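Inner kinetochore subunit cnp3 (Schizosaccharomyces pombe, PDB 6O2D) acts through its dimeric cupin domain as part of the inner kinetochore network that serves as a platform for outer kinetochore assembly and chromosome segregation. Local coordinates at residues B[13-21]-B[32-43]. Residues are numbered along the deposited sequence; the frame is centred on the assembly and turned at random.
Sequences YKDEINCEV and SEERVVGYSLPS
E16 and Y39 lie side by side on one face of an antiparallel β hairpin, strands 16-22 and 32-40, a hairpin of the Cnp3 cupin domain, apart from the two larger sheets. From CB, 4.1 Å from G38 O, the E16 chain rises beside the tyrosine: CG comes to 3.5 Å from Y39 CD2, CD packs near CE2, and OE1 ends 3.6 Å from CE2, with carboxylate and ring planes 60° apart. CG sits beside the backbone N (chi1 -79°), and the extended chain beyond carries the carboxylate alongside the ring, both side chains pointing the same way. Y39 also touches L59 of strand 55-62.

Next to this pair, V37 and G38 both face I17 in a classic β bulge; I17 N donates to G38 O, while V37 N reaches I17 O at 3.0 Å, nearly in line with the carbonyl. V37 packs against the face that carries C19 and V21: CG2 3.9 Å from C19 CB, CG1 4.0 Å from V21 CG1. G38, Y39 and S40 pair with a strand of the second subunit, continuing the sheet across the dimer, and I17 packs on F107 of that subunit. At the loop end of the hairpin, S32 OG donates to E20 OE2 on its anti side, 23° out of the carboxylate plane.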
loop_
_atom_site.group_PDB
_atom_site.type_symbol
_atom_site.label_atom_id
_atom_site.label_comp_id
_atom_site.label_asym_id
_atom_site.label_seq_id
_atom_site.Cartn_x
_atom_site.Cartn_y
_atom_site.Cartn_z
ATOM N N TYR B 13 7.802 -0.948 -21.691
ATOM C CA TYR B 13 7.398 -0.927 -20.283
ATOM C C TYR B 13 8.533 -1.520 -19.456
ATOM O O TYR B 13 8.685 -2.742 -19.388
ATOM C CB TYR B 13 6.103 -1.698 -20.086
ATOM C CG TYR B 13 4.909 -0.953 -20.605
ATOM C CD1 TYR B 13 4.127 -0.188 -19.749
ATOM C CD2 TYR B 13 4.579 -0.982 -21.966
ATOM C CE1 TYR B 13 3.036 0.510 -20.216
ATOM C CE2 TYR B 13 3.486 -0.280 -22.446
ATOM C CZ TYR B 13 2.717 0.461 -21.557
ATOM O OH TYR B 13 1.624 1.164 -21.994
ATOM N N LYS B 14 9.319 -0.655 -18.824
ATOM C CA LYS B 14 10.501 -1.100 -18.103
ATOM C C LYS B 14 10.134 -1.938 -16.876
ATOM O O LYS B 14 9.082 -1.756 -16.247
ATOM C CB LYS B 14 11.347 0.103 -17.694
ATOM C CG LYS B 14 12.136 0.745 -18.833
ATOM C CD LYS B 14 12.889 1.986 -18.352
ATOM C CE LYS B 14 13.005 3.037 -19.446
ATOM N NZ LYS B 14 14.431 3.366 -19.726
ATOM N N ASP B 15 11.024 -2.876 -16.545
ATOM C CA ASP B 15 10.801 -3.776 -15.420
ATOM C C ASP B 15 11.136 -3.098 -14.100
ATOM O O ASP B 15 10.431 -3.295 -13.104
ATOM C CB ASP B 15 11.628 -5.053 -15.592
ATOM C CG ASP B 15 11.045 -5.991 -16.639
ATOM O OD1 ASP B 15 9.962 -5.687 -17.186
ATOM O OD2 ASP B 15 11.675 -7.034 -16.916
ATOM N N GLU B 16 12.228 -2.335 -14.063
ATOM C CA GLU B 16 12.570 -1.460 -12.946
ATOM C C GLU B 16 12.695 -0.029 -13.452
ATOM O O GLU B 16 13.139 0.198 -14.584
ATOM C CB GLU B 16 13.876 -1.876 -12.270
ATOM C CG GLU B 16 13.761 -3.042 -11.314
ATOM C CD GLU B 16 15.069 -3.318 -10.600
ATOM O OE1 GLU B 16 15.257 -4.453 -10.111
ATOM O OE2 GLU B 16 15.911 -2.398 -10.529
ATOM N N ILE B 17 12.287 0.932 -12.627
ATOM C CA ILE B 17 12.331 2.347 -12.981
ATOM C C ILE B 17 13.238 3.062 -11.994
ATOM O O ILE B 17 12.903 3.184 -10.810
ATOM C CB ILE B 17 10.943 2.997 -12.971
ATOM C CG1 ILE B 17 9.903 2.066 -13.588
ATOM C CG2 ILE B 17 11.001 4.357 -13.668
ATOM C CD1 ILE B 17 10.119 1.823 -15.034
ATOM N N ASN B 18 14.378 3.541 -12.466
ATOM C CA ASN B 18 15.201 4.424 -11.659
ATOM C C ASN B 18 14.846 5.853 -12.034
ATOM O O ASN B 18 14.534 6.154 -13.190
ATOM C CB ASN B 18 16.696 4.170 -11.865
ATOM C CG ASN B 18 17.537 4.701 -10.721
ATOM O OD1 ASN B 18 18.349 5.612 -10.901
ATOM N ND2 ASN B 18 17.337 4.144 -9.531
ATOM N N CYS B 19 14.908 6.738 -11.050
ATOM C CA CYS B 19 14.454 8.096 -11.284
ATOM C C CYS B 19 15.115 9.002 -10.262
ATOM O O CYS B 19 15.385 8.591 -9.131
ATOM C CB CYS B 19 12.919 8.159 -11.181
ATOM S SG CYS B 19 12.172 9.802 -11.026
ATOM N N GLU B 20 15.354 10.246 -10.659
ATOM C CA GLU B 20 15.927 11.217 -9.747
ATOM C C GLU B 20 14.784 11.942 -9.051
ATOM O O GLU B 20 13.900 12.506 -9.707
ATOM C CB GLU B 20 16.839 12.207 -10.468
ATOM C CG GLU B 20 17.797 12.932 -9.518
ATOM C CD GLU B 20 18.449 14.150 -10.144
ATOM O OE1 GLU B 20 18.222 14.390 -11.347
ATOM O OE2 GLU B 20 19.181 14.874 -9.434
ATOM N N VAL B 21 14.794 11.914 -7.726
ATOM C CA VAL B 21 13.706 12.468 -6.937
ATOM C C VAL B 21 14.300 13.452 -5.951
ATOM O O VAL B 21 15.463 13.335 -5.548
ATOM C CB VAL B 21 12.892 11.384 -6.182
ATOM C CG1 VAL B 21 12.162 10.469 -7.154
ATOM C CG2 VAL B 21 13.790 10.578 -5.243
ATOM N N SER B 32 18.785 16.133 -4.075
ATOM C CA SER B 32 18.140 15.140 -4.919
ATOM C C SER B 32 18.922 13.839 -4.862
ATOM O O SER B 32 20.072 13.799 -4.414
ATOM C CB SER B 32 18.012 15.637 -6.364
ATOM O OG SER B 32 19.267 15.620 -7.025
ATOM N N GLU B 33 18.262 12.759 -5.271
ATOM C CA GLU B 33 18.904 11.454 -5.317
ATOM C C GLU B 33 18.294 10.627 -6.437
ATOM O O GLU B 33 17.207 10.924 -6.937
ATOM C CB GLU B 33 18.763 10.719 -3.983
ATOM C CG GLU B 33 17.303 10.511 -3.587
ATOM C CD GLU B 33 17.158 9.860 -2.235
ATOM O OE1 GLU B 33 16.851 8.648 -2.185
ATOM O OE2 GLU B 33 17.351 10.567 -1.224
ATOM N N GLU B 34 18.998 9.566 -6.804
ATOM C CA GLU B 34 18.438 8.520 -7.645
ATOM C C GLU B 34 17.875 7.438 -6.737
ATOM O O GLU B 34 18.561 6.975 -5.825
ATOM C CB GLU B 34 19.497 7.956 -8.596
ATOM C CG GLU B 34 19.742 8.816 -9.818
ATOM C CD GLU B 34 21.124 8.610 -10.397
ATOM O OE1 GLU B 34 21.951 9.551 -10.347
ATOM O OE2 GLU B 34 21.389 7.498 -10.897
ATOM N N ARG B 35 16.632 7.043 -6.986
ATOM C CA ARG B 35 16.002 5.974 -6.232
ATOM C C ARG B 35 15.069 5.188 -7.143
ATOM O O ARG B 35 14.439 5.748 -8.044
ATOM C CB ARG B 35 15.240 6.568 -5.031
ATOM C CG ARG B 35 14.321 5.631 -4.268
ATOM C CD ARG B 35 13.617 6.378 -3.137
ATOM N NE ARG B 35 12.825 5.473 -2.309
ATOM C CZ ARG B 35 12.157 5.836 -1.215
ATOM N NH1 ARG B 35 12.178 7.100 -0.796
ATOM N NH2 ARG B 35 11.468 4.928 -0.532
ATOM N N VAL B 36 14.997 3.880 -6.905
ATOM C CA VAL B 36 14.128 3.003 -7.685
ATOM C C VAL B 36 12.685 3.236 -7.237
ATOM O O VAL B 36 12.316 2.892 -6.111
ATOM C CB VAL B 36 14.536 1.535 -7.533
ATOM C CG1 VAL B 36 13.756 0.661 -8.491
ATOM C CG2 VAL B 36 16.019 1.395 -7.800
ATOM N N VAL B 37 11.868 3.825 -8.110
ATOM C CA VAL B 37 10.506 4.212 -7.763
ATOM C C VAL B 37 9.467 3.355 -8.469
ATOM O O VAL B 37 8.275 3.660 -8.392
ATOM C CB VAL B 37 10.252 5.706 -8.034
ATOM C CG1 VAL B 37 11.320 6.569 -7.356
ATOM C CG2 VAL B 37 10.163 5.987 -9.542
ATOM N N GLY B 38 9.882 2.300 -9.170
ATOM C CA GLY B 38 8.916 1.444 -9.837
ATOM C C GLY B 38 9.402 0.054 -10.196
ATOM O O GLY B 38 10.563 -0.125 -10.568
ATOM N N TYR B 39 8.521 -0.940 -10.080
ATOM C CA TYR B 39 8.828 -2.321 -10.431
ATOM C C TYR B 39 7.626 -2.940 -11.122
ATOM O O TYR B 39 6.476 -2.667 -10.765
ATOM C CB TYR B 39 9.152 -3.207 -9.222
ATOM C CG TYR B 39 10.378 -2.850 -8.418
ATOM C CD1 TYR B 39 10.325 -1.864 -7.438
ATOM C CD2 TYR B 39 11.574 -3.538 -8.596
ATOM C CE1 TYR B 39 11.439 -1.549 -6.680
ATOM C CE2 TYR B 39 12.694 -3.228 -7.837
ATOM C CZ TYR B 39 12.617 -2.232 -6.883
ATOM O OH TYR B 39 13.717 -1.910 -6.119
ATOM N N SER B 40 7.901 -3.817 -12.080
ATOM C CA SER B 40 6.882 -4.701 -12.629
ATOM C C SER B 40 6.955 -6.006 -11.845
ATOM O O SER B 40 7.906 -6.778 -12.007
ATOM C CB SER B 40 7.102 -4.929 -14.120
ATOM O OG SER B 40 6.144 -5.830 -14.641
ATOM N N LEU B 41 5.959 -6.242 -10.988
ATOM C CA LEU B 41 5.992 -7.388 -10.080
ATOM C C LEU B 41 6.229 -8.735 -10.763
ATOM O O LEU B 41 7.027 -9.521 -10.229
ATOM C CB LEU B 41 4.695 -7.427 -9.258
ATOM C CG LEU B 41 4.431 -6.182 -8.404
ATOM C CD1 LEU B 41 3.226 -6.360 -7.518
ATOM C CD2 LEU B 41 5.625 -5.865 -7.557
ATOM N N PRO B 42 5.628 -9.061 -11.913
ATOM C CA PRO B 42 5.924 -10.369 -12.524
ATOM C C PRO B 42 7.407 -10.638 -12.746
ATOM O O PRO B 42 7.823 -11.802 -12.694
ATOM C CB PRO B 42 5.159 -10.309 -13.854
ATOM C CG PRO B 42 4.057 -9.353 -13.608
ATOM C CD PRO B 42 4.641 -8.308 -12.711
ATOM N N SER B 43 8.224 -9.605 -12.954
ATOM C CA SER B 43 9.642 -9.779 -13.246
ATOM C C SER B 43 10.547 -9.639 -12.019
ATOM O O SER B 43 11.776 -9.634 -12.173
ATOM C CB SER B 43 10.079 -8.778 -14.322
ATOM O OG SER B 43 9.071 -8.584 -15.304
#